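Local atomic coordinates of homocysteine S-methyltransferase (Escherichia coli, PDB entry 5DMM), a protein that catalyses methyl transfer from S-methylmethionine, or less efficiently S-adenosylmethionine, to homocysteine, using zinc as cofactor and forming methionine. Residues Ala73-Phe78 with Ala90-Ser95; Gly120-Tyr125 with Leu165-Leu170; Pro187-Trp192 with Tyr219-Ala224. All blocks are in the same frame, centred on the assembly; numbering follows the deposited sequence.

Contact 1 (Ala73-Phe78 with Ala90-Ser95)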
loop_
_atom_site.group_PDB
_atom_site.type_symbol
_atom_site.label_atom_id
_atom_site.label_comp_id
_atom_site.label_asym_id
_atom_site.label_seq_id
_atom_site.Cartn_x
_atom_site.Cartn_y
_atom_site.Cartn_z
ATOM N N ALA A 73 -6.847 -9.163 3.326
ATOM C CA ALA A 73 -7.047 -9.768 4.640
ATOM C C ALA A 73 -7.998 -8.936 5.514
ATOM O O ALA A 73 -7.583 -8.018 6.223
ATOM C CB ALA A 73 -5.710 -9.959 5.340
ATOM N N THR A 74 -9.283 -9.267 5.452
ATOM C CA THR A 74 -10.286 -8.691 6.345
ATOM C C THR A 74 -11.127 -9.820 6.912
ATOM O O THR A 74 -11.193 -10.884 6.316
ATOM C CB THR A 74 -11.232 -7.707 5.629
ATOM O OG1 THR A 74 -11.846 -8.376 4.516
ATOM C CG2 THR A 74 -10.476 -6.453 5.147
ATOM N N PRO A 75 -11.777 -9.586 8.059
ATOM C CA PRO A 75 -12.744 -10.576 8.545
ATOM C C PRO A 75 -13.824 -10.895 7.509
ATOM O O PRO A 75 -14.185 -12.059 7.372
ATOM C CB PRO A 75 -13.343 -9.897 9.774
ATOM C CG PRO A 75 -12.228 -9.026 10.286
ATOM C CD PRO A 75 -11.545 -8.507 9.038
ATOM N N ALA A 76 -14.310 -9.891 6.779
ATOM C CA ALA A 76 -15.290 -10.115 5.707
ATOM C C ALA A 76 -14.787 -11.112 4.664
ATOM O O ALA A 76 -15.486 -12.069 4.307
ATOM C CB ALA A 76 -15.656 -8.790 5.023
ATOM N N GLY A 77 -13.582 -10.870 4.154
ATOM C CA GLY A 77 -12.997 -11.753 3.160
ATOM C C GLY A 77 -12.731 -13.155 3.697
ATOM O O GLY A 77 -13.062 -14.155 3.052
ATOM N N PHE A 78 -12.142 -13.231 4.889
ATOM C CA PHE A 78 -11.661 -14.511 5.400
ATOM C C PHE A 78 -12.776 -15.365 6.009
ATOM O O PHE A 78 -12.532 -16.514 6.400
ATOM C CB PHE A 78 -10.540 -14.297 6.435
ATOM C CG PHE A 78 -9.190 -13.959 5.832
ATOM C CD1 PHE A 78 -9.002 -13.935 4.457
ATOM C CD2 PHE A 78 -8.106 -13.682 6.652
ATOM C CE1 PHE A 78 -7.742 -13.623 3.902
ATOM C CE2 PHE A 78 -6.858 -13.386 6.116
ATOM C CZ PHE A 78 -6.675 -13.356 4.737
ATOM N N ALA A 90 -5.749 -12.034 13.867
ATOM C CA ALA A 90 -4.481 -12.720 14.106
ATOM C C ALA A 90 -3.631 -12.792 12.839
ATOM O O ALA A 90 -2.415 -12.565 12.875
ATOM C CB ALA A 90 -4.741 -14.151 14.661
ATOM N N LEU A 91 -4.262 -13.101 11.712
ATOM C CA LEU A 91 -3.516 -13.248 10.470
ATOM C C LEU A 91 -3.080 -11.879 9.959
ATOM O O LEU A 91 -1.987 -11.731 9.411
ATOM C CB LEU A 91 -4.347 -13.965 9.412
ATOM C CG LEU A 91 -4.627 -15.431 9.741
ATOM C CD1 LEU A 91 -5.372 -16.091 8.605
ATOM C CD2 LEU A 91 -3.319 -16.143 9.987
ATOM N N ILE A 92 -3.939 -10.885 10.147
ATOM C CA ILE A 92 -3.590 -9.525 9.743
ATOM C C ILE A 92 -2.373 -9.070 10.536
ATOM O O ILE A 92 -1.404 -8.534 9.966
ATOM C CB ILE A 92 -4.772 -8.566 9.943
ATOM C CG1 ILE A 92 -5.895 -8.912 8.955
ATOM C CG2 ILE A 92 -4.326 -7.114 9.770
ATOM C CD1 ILE A 92 -7.252 -8.418 9.393
ATOM N N GLY A 93 -2.411 -9.305 11.844
ATOM C CA GLY A 93 -1.302 -8.946 12.708
ATOM C C GLY A 93 -0.024 -9.682 12.330
ATOM O O GLY A 93 1.075 -9.105 12.350
ATOM N N LYS A 94 -0.171 -10.953 11.974
ATOM C CA LYS A 94 0.951 -11.769 11.525
ATOM C C LYS A 94 1.650 -11.172 10.299
ATOM O O LYS A 94 2.872 -11.249 10.186
ATOM C CB LYS A 94 0.481 -13.180 11.200
ATOM C CG LYS A 94 1.593 -14.113 10.753
ATOM C CD LYS A 94 2.535 -14.441 11.900
ATOM C CE LYS A 94 3.332 -15.710 11.617
ATOM N NZ LYS A 94 2.461 -16.916 11.573
ATOM N N SER A 95 0.874 -10.570 9.400
ATOM C CA SER A 95 1.441 -9.984 8.184
ATOM C C SER A 95 2.405 -8.854 8.543
ATOM O O SER A 95 3.410 -8.652 7.852
ATOM C CB SER A 95 0.337 -9.486 7.231
ATOM O OG SER A 95 -0.215 -8.239 7.633
#
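Two branched side chains of helix 85-109, Ile92 and Leu91, reach across to residues 73-78, part of the segment that joins strand 65-67 to this helix in the TIM barrel. Ile92 CG1 is anti to the carbonyl carbon (chi1 -68°), and the extended second torsion carries CD1 onward until it sits 3.2 Å from Ala73 O. Farther back on the same branch, CG1 packs 3.8 Å from Ala73 CB, so Ala73 is met by its methyl and its carbonyl together. The tip of the branch also approaches the proline ring, with CD1 4.3 Å from Pro75 CD. Leu91 takes the same first torsion but sends its CD1 to Phe78. The two side chains cross obliquely, Leu91 CD1 lying 4.0 Å from Phe78 CE2 and almost as near to CD2. Ser40 and Ala41 of helix 39-46 also touch the Phe78 side chain.

The polar bonds stay within each partner. Thr74 is the N-cap of the short 75-78 turn, its OG1 accepting from Gly77 N at 3.1 Å. Ser95 OG donates to Ile92 O on a lone pair, in the carbonyl plane, at 2.6 Å. With no hydrogen bond between the segments, the contact is apolar packing of a helix against a capped turn. Ala73 O is buried beneath the isoleucine methyl without a hydrogen-bonding partner, a probable cost that the surrounding apolar contacts have to offset.

Contact 2 (Gly120-Tyr125 with Leu165-Leu170). With HCS (2-amino-4-mercapto-butyric acid), chain F.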
loop_
_atom_site.group_PDB
_atom_site.type_symbol
_atom_site.label_atom_id
_atom_site.label_comp_id
_atom_site.label_asym_id
_atom_site.label_seq_id
_atom_site.Cartn_x
_atom_site.Cartn_y
_atom_site.Cartn_z
ATOM N N GLY A 120 1.142 -1.051 6.825
ATOM C CA GLY A 120 0.076 -2.046 6.794
ATOM C C GLY A 120 -0.851 -1.817 5.610
ATOM O O GLY A 120 -1.457 -0.749 5.484
ATOM N N SER A 121 -0.964 -2.814 4.736
ATOM C CA SER A 121 -1.805 -2.673 3.554
ATOM C C SER A 121 -3.297 -2.694 3.893
ATOM O O SER A 121 -3.804 -3.640 4.525
ATOM C CB SER A 121 -1.520 -3.772 2.546
ATOM O OG SER A 121 -2.491 -3.700 1.526
ATOM N N VAL A 122 -3.987 -1.648 3.448
ATOM C CA VAL A 122 -5.433 -1.541 3.539
ATOM C C VAL A 122 -6.021 -1.445 2.138
ATOM O O VAL A 122 -5.942 -0.396 1.483
ATOM C CB VAL A 122 -5.848 -0.312 4.372
ATOM C CG1 VAL A 122 -7.350 -0.025 4.236
ATOM C CG2 VAL A 122 -5.467 -0.529 5.829
ATOM N N GLY A 123 -6.586 -2.549 1.663
ATOM C CA GLY A 123 -7.153 -2.570 0.325
ATOM C C GLY A 123 -8.599 -2.123 0.342
ATOM O O GLY A 123 -9.222 -2.058 1.412
ATOM N N PRO A 124 -9.155 -1.831 -0.843
ATOM C CA PRO A 124 -10.526 -1.316 -0.933
ATOM C C PRO A 124 -11.568 -2.408 -0.763
ATOM O O PRO A 124 -11.256 -3.585 -0.913
ATOM C CB PRO A 124 -10.587 -0.744 -2.354
ATOM C CG PRO A 124 -9.646 -1.633 -3.139
ATOM C CD PRO A 124 -8.524 -1.974 -2.172
ATOM N N TYR A 125 -12.799 -1.991 -0.490
ATOM C CA TYR A 125 -13.954 -2.879 -0.419
ATOM C C TYR A 125 -14.111 -3.654 -1.733
ATOM O O TYR A 125 -14.493 -4.822 -1.743
ATOM C CB TYR A 125 -15.208 -2.058 -0.098
ATOM C CG TYR A 125 -16.458 -2.878 0.093
ATOM C CD1 TYR A 125 -16.675 -3.587 1.270
ATOM C CD2 TYR A 125 -17.427 -2.943 -0.903
ATOM C CE1 TYR A 125 -17.822 -4.339 1.447
ATOM C CE2 TYR A 125 -18.578 -3.693 -0.730
ATOM C CZ TYR A 125 -18.769 -4.385 0.445
ATOM O OH TYR A 125 -19.913 -5.130 0.618
ATOM N N LEU A 165 -0.200 3.212 7.642
ATOM C CA LEU A 165 -1.176 2.465 6.877
ATOM C C LEU A 165 -1.062 2.861 5.424
ATOM O O LEU A 165 -1.021 4.053 5.084
ATOM C CB LEU A 165 -2.593 2.726 7.375
ATOM C CG LEU A 165 -2.874 2.417 8.846
ATOM C CD1 LEU A 165 -4.297 2.791 9.227
ATOM C CD2 LEU A 165 -2.645 0.932 9.129
ATOM N N ALA A 166 -0.991 1.851 4.575
ATOM C CA ALA A 166 -1.034 2.045 3.131
ATOM C C ALA A 166 -2.456 1.798 2.637
ATOM O O ALA A 166 -2.832 0.657 2.326
ATOM C CB ALA A 166 -0.064 1.105 2.449
ATOM N N CYS A 167 -3.261 2.853 2.598
ATOM C CA CYS A 167 -4.629 2.732 2.115
ATOM C C CYS A 167 -4.531 2.880 0.605
ATOM O O CYS A 167 -4.306 3.978 0.110
ATOM C CB CYS A 167 -5.526 3.796 2.737
ATOM S SG CYS A 167 -5.555 3.701 4.550
ATOM N N GLU A 168 -4.680 1.778 -0.118
ATOM C CA GLU A 168 -4.215 1.737 -1.504
ATOM C C GLU A 168 -5.205 1.144 -2.496
ATOM O O GLU A 168 -6.137 0.429 -2.115
ATOM C CB GLU A 168 -2.918 0.939 -1.571
ATOM C CG GLU A 168 -3.093 -0.519 -1.104
ATOM C CD GLU A 168 -1.796 -1.307 -1.128
ATOM O OE1 GLU A 168 -0.780 -0.776 -1.628
ATOM O OE2 GLU A 168 -1.798 -2.466 -0.647
ATOM N N THR A 169 -4.972 1.423 -3.777
ATOM C CA THR A 169 -5.804 0.912 -4.863
ATOM C C THR A 169 -7.272 1.344 -4.677
ATOM O O THR A 169 -8.203 0.619 -5.035
ATOM C CB THR A 169 -5.717 -0.645 -4.960
ATOM O OG1 THR A 169 -4.403 -1.079 -4.588
ATOM C CG2 THR A 169 -6.019 -1.135 -6.372
ATOM N N LEU A 170 -7.462 2.541 -4.132
ATOM C CA LEU A 170 -8.792 3.042 -3.767
ATOM C C LEU A 170 -9.497 3.706 -4.957
ATOM O O LEU A 170 -8.974 4.652 -5.523
ATOM C CB LEU A 170 -8.673 4.046 -2.619
ATOM C CG LEU A 170 -7.884 3.622 -1.370
ATOM C CD1 LEU A 170 -7.799 4.787 -0.405
ATOM C CD2 LEU A 170 -8.521 2.415 -0.700
HETATM N N HCS F . -1.536 -6.059 -2.537
HETATM C CA HCS F . -0.786 -4.999 -3.182
HETATM C CB HCS F . -1.743 -4.082 -3.933
HETATM C CG HCS F . -2.490 -4.846 -5.021
HETATM S SD HCS F . -3.351 -3.674 -6.099
HETATM C C HCS F . -0.046 -4.207 -2.145
HETATM O OXT HCS F . -0.187 -4.520 -0.943
HETATM O O HCS F . 0.683 -3.264 -2.521
#
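Ser121 OG donates to Glu168 OE2 at 2.6 Å, meeting the carboxylate from above its plane. The serine oxygen is anti to its backbone N (chi1 171°), while the glutamate leaves its backbone in the crowded position (chi1 61°) and then runs extended to the bound homocysteine, where OE2 lies 2.6 Å from OXT. Tyr253 holds the other carboxylate oxygen, OE1, by a hydrogen bond. Thr169 OG1 approaches the ligand sulfur SD at 3.2 Å.

Behind this group, strands 117-122 and 164-170 run parallel. Ala166 N donates to Gly120 O and Val122 N to Ala166 O, both 2.8 Å and both from above the carbonyl plane; Glu168 N to Val122 O, 3.0 Å, lies in plane. On the sheet face away from the ligand, Val122 CB packs 4.0 Å from Cys167 SG. Past the strand end, Pro124 CG rests 3.3 Å from Thr169 O and its CB meets Leu170 CD2.

The C-terminal ends of two neighbouring TIM-barrel strands thus line the homocysteine pocket, with Ser121 and Tyr253 fixing the carboxylate of Glu168; its closeness to the ligand's own carboxylate suggests that one of the two acids probably carries a proton.

Contact 3 (Pro187-Trp192 with Tyr219-Ala224)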
loop_
_atom_site.group_PDB
_atom_site.type_symbol
_atom_site.label_atom_id
_atom_site.label_comp_id
_atom_site.label_asym_id
_atom_site.label_seq_id
_atom_site.Cartn_x
_atom_site.Cartn_y
_atom_site.Cartn_z
ATOM N N PRO A 187 -5.796 8.155 16.993
ATOM C CA PRO A 187 -5.054 9.412 16.804
ATOM C C PRO A 187 -3.552 9.247 16.522
ATOM O O PRO A 187 -2.958 10.176 15.985
ATOM C CB PRO A 187 -5.279 10.149 18.129
ATOM C CG PRO A 187 -6.575 9.565 18.662
ATOM C CD PRO A 187 -6.517 8.120 18.282
ATOM N N ARG A 188 -2.963 8.100 16.844
ATOM C CA ARG A 188 -1.539 7.882 16.587
ATOM C C ARG A 188 -1.279 7.407 15.155
ATOM O O ARG A 188 -0.143 7.400 14.683
ATOM C CB ARG A 188 -0.971 6.865 17.584
ATOM C CG ARG A 188 -1.281 7.181 19.042
ATOM C CD ARG A 188 -0.462 8.355 19.559
ATOM N NE ARG A 188 0.918 7.975 19.852
ATOM C CZ ARG A 188 1.833 8.803 20.348
ATOM N NH1 ARG A 188 3.063 8.368 20.582
ATOM N NH2 ARG A 188 1.519 10.064 20.610
ATOM N N ALA A 189 -2.336 6.998 14.468
ATOM C CA ALA A 189 -2.201 6.434 13.134
ATOM C C ALA A 189 -1.763 7.485 12.132
ATOM O O ALA A 189 -2.178 8.637 12.207
ATOM C CB ALA A 189 -3.520 5.803 12.683
ATOM N N ARG A 190 -0.930 7.068 11.187
ATOM C CA ARG A 190 -0.602 7.885 10.022
ATOM C C ARG A 190 -0.833 7.030 8.781
ATOM O O ARG A 190 -0.677 5.811 8.848
ATOM C CB ARG A 190 0.842 8.383 10.099
ATOM C CG ARG A 190 1.133 9.223 11.347
ATOM C CD ARG A 190 0.382 10.547 11.303
ATOM N NE ARG A 190 0.718 11.423 12.428
ATOM C CZ ARG A 190 0.076 11.426 13.597
ATOM N NH1 ARG A 190 -0.942 10.597 13.809
ATOM N NH2 ARG A 190 0.448 12.263 14.558
ATOM N N ALA A 191 -1.213 7.645 7.658
ATOM C CA ALA A 191 -1.496 6.868 6.448
ATOM C C ALA A 191 -1.136 7.608 5.166
ATOM O O ALA A 191 -1.118 8.846 5.145
ATOM C CB ALA A 191 -2.976 6.483 6.404
ATOM N N TRP A 192 -0.866 6.854 4.101
ATOM C CA TRP A 192 -0.967 7.417 2.763
ATOM C C TRP A 192 -2.234 6.864 2.140
ATOM O O TRP A 192 -2.720 5.806 2.534
ATOM C CB TRP A 192 0.285 7.145 1.891
ATOM C CG TRP A 192 0.515 5.754 1.285
ATOM C CD1 TRP A 192 -0.229 5.132 0.315
ATOM C CD2 TRP A 192 1.622 4.876 1.557
ATOM N NE1 TRP A 192 0.334 3.908 -0.007
ATOM C CE2 TRP A 192 1.470 3.735 0.736
ATOM C CE3 TRP A 192 2.724 4.946 2.418
ATOM C CZ2 TRP A 192 2.385 2.674 0.751
ATOM C CZ3 TRP A 192 3.631 3.896 2.425
ATOM C CH2 TRP A 192 3.456 2.775 1.604
ATOM N N TYR A 219 -7.514 16.286 6.789
ATOM C CA TYR A 219 -7.131 15.210 7.707
ATOM C C TYR A 219 -5.609 15.096 7.818
ATOM O O TYR A 219 -4.976 14.485 6.962
ATOM C CB TYR A 219 -7.703 13.864 7.243
ATOM C CG TYR A 219 -9.213 13.812 7.171
ATOM C CD1 TYR A 219 -9.967 13.330 8.238
ATOM C CD2 TYR A 219 -9.886 14.244 6.039
ATOM C CE1 TYR A 219 -11.345 13.283 8.173
ATOM C CE2 TYR A 219 -11.263 14.197 5.968
ATOM C CZ TYR A 219 -11.986 13.718 7.037
ATOM O OH TYR A 219 -13.358 13.682 6.969
ATOM N N PRO A 220 -5.022 15.696 8.863
ATOM C CA PRO A 220 -3.566 15.741 9.065
ATOM C C PRO A 220 -2.907 14.359 9.147
ATOM O O PRO A 220 -1.731 14.225 8.798
ATOM C CB PRO A 220 -3.413 16.483 10.399
ATOM C CG PRO A 220 -4.689 17.201 10.612
ATOM C CD PRO A 220 -5.759 16.457 9.891
ATOM N N GLN A 221 -3.642 13.337 9.583
ATOM C CA GLN A 221 -3.072 11.997 9.644
ATOM C C GLN A 221 -2.713 11.432 8.277
ATOM O O GLN A 221 -1.939 10.476 8.195
ATOM C CB GLN A 221 -4.029 11.033 10.321
ATOM C CG GLN A 221 -4.207 11.288 11.790
ATOM C CD GLN A 221 -5.370 10.505 12.331
ATOM O OE1 GLN A 221 -6.524 10.803 12.012
ATOM N NE2 GLN A 221 -5.080 9.473 13.126
ATOM N N VAL A 222 -3.301 11.988 7.217
ATOM C CA VAL A 222 -2.952 11.579 5.858
ATOM C C VAL A 222 -1.697 12.335 5.428
ATOM O O VAL A 222 -1.731 13.540 5.139
ATOM C CB VAL A 222 -4.102 11.825 4.863
ATOM C CG1 VAL A 222 -3.680 11.427 3.456
ATOM C CG2 VAL A 222 -5.347 11.035 5.274
ATOM N N VAL A 223 -0.574 11.632 5.426
ATOM C CA VAL A 223 0.714 12.294 5.249
ATOM C C VAL A 223 1.284 12.175 3.835
ATOM O O VAL A 223 2.348 12.738 3.546
ATOM C CB VAL A 223 1.744 11.742 6.246
ATOM C CG1 VAL A 223 1.311 12.066 7.680
ATOM C CG2 VAL A 223 1.888 10.241 6.074
ATOM N N ALA A 224 0.588 11.444 2.966
ATOM C CA ALA A 224 0.975 11.344 1.562
ATOM C C ALA A 224 -0.198 10.836 0.714
ATOM O O ALA A 224 -1.118 10.183 1.221
ATOM C CB ALA A 224 2.208 10.440 1.405
#
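Strands 191-197 and 222-228 are parallel neighbours in the TIM barrel, and this contact lies where both begin. Gln221, in the type I turn from Tyr219 to Val222, lies just before strand 222-228 and reaches back along the 187-190 backbone. Its CB lies 3.6 Å from Ala189 O. CG, anti to the carbonyl carbon (chi1 -69°), comes closer to that same oxygen and also lies beside Arg190 NH1, oblique to the guanidinium. The chain then runs extended; CD passes the same oxygen, and the terminal NE2 donates to Ala189 O from above the carbonyl plane, at 3.2 Å along a bent path (137° at the hydrogen). NE2 also donates to Leu183 O at the end of helix 173-183, its stronger polar partner.

Arg190, bent at chi2, folds back over its own segment, its guanidinium plane 80° from the Gln221 amide. NH1 donates in that plane to both Pro187 O and Ala189 O, the latter at 2.8 Å, so Ala189 O accepts from two side chains. Arg190 CD packs against Val223 CG1. An alanine here would probably loosen the 187-189 segment, since both NH1 bonds and the cover over Gln221 CG and Val223 would be lost.

The backbones then pair, Ala191 N donating to Gln221 O at 3.0 Å. Trp192 and Ala224 meet through their CB atoms, while the indole leads away to a hydrogen bond from NE1 to Tyr253 OH. Val223 N reaches Ala191 O at 2.9 Å, nearly along the C=O axis.

How the contacts relate
Contacts 2 and 3 belong to the same parallel barrel sheet and meet through strands 164-170 and 191-197: Leu165 N lies 2.9 Å from Arg190 O, and Ala166 packs on the indole of Trp192. Contact 2 is wholly buried, near the centre of the chain, and its Ser121, Glu168 and Thr169 side chains line the ligand pocket. Contact 3, about 13 Å away between centres, is partly buried at the strand starts, where Arg190 and Gln221 bind backbone carbonyls. Contact 1 is also buried but outside the sheet, joining helix 85-109 to a short helical turn by apolar packing alone; that helix is followed in the chain by strand 117-122 of contact 2.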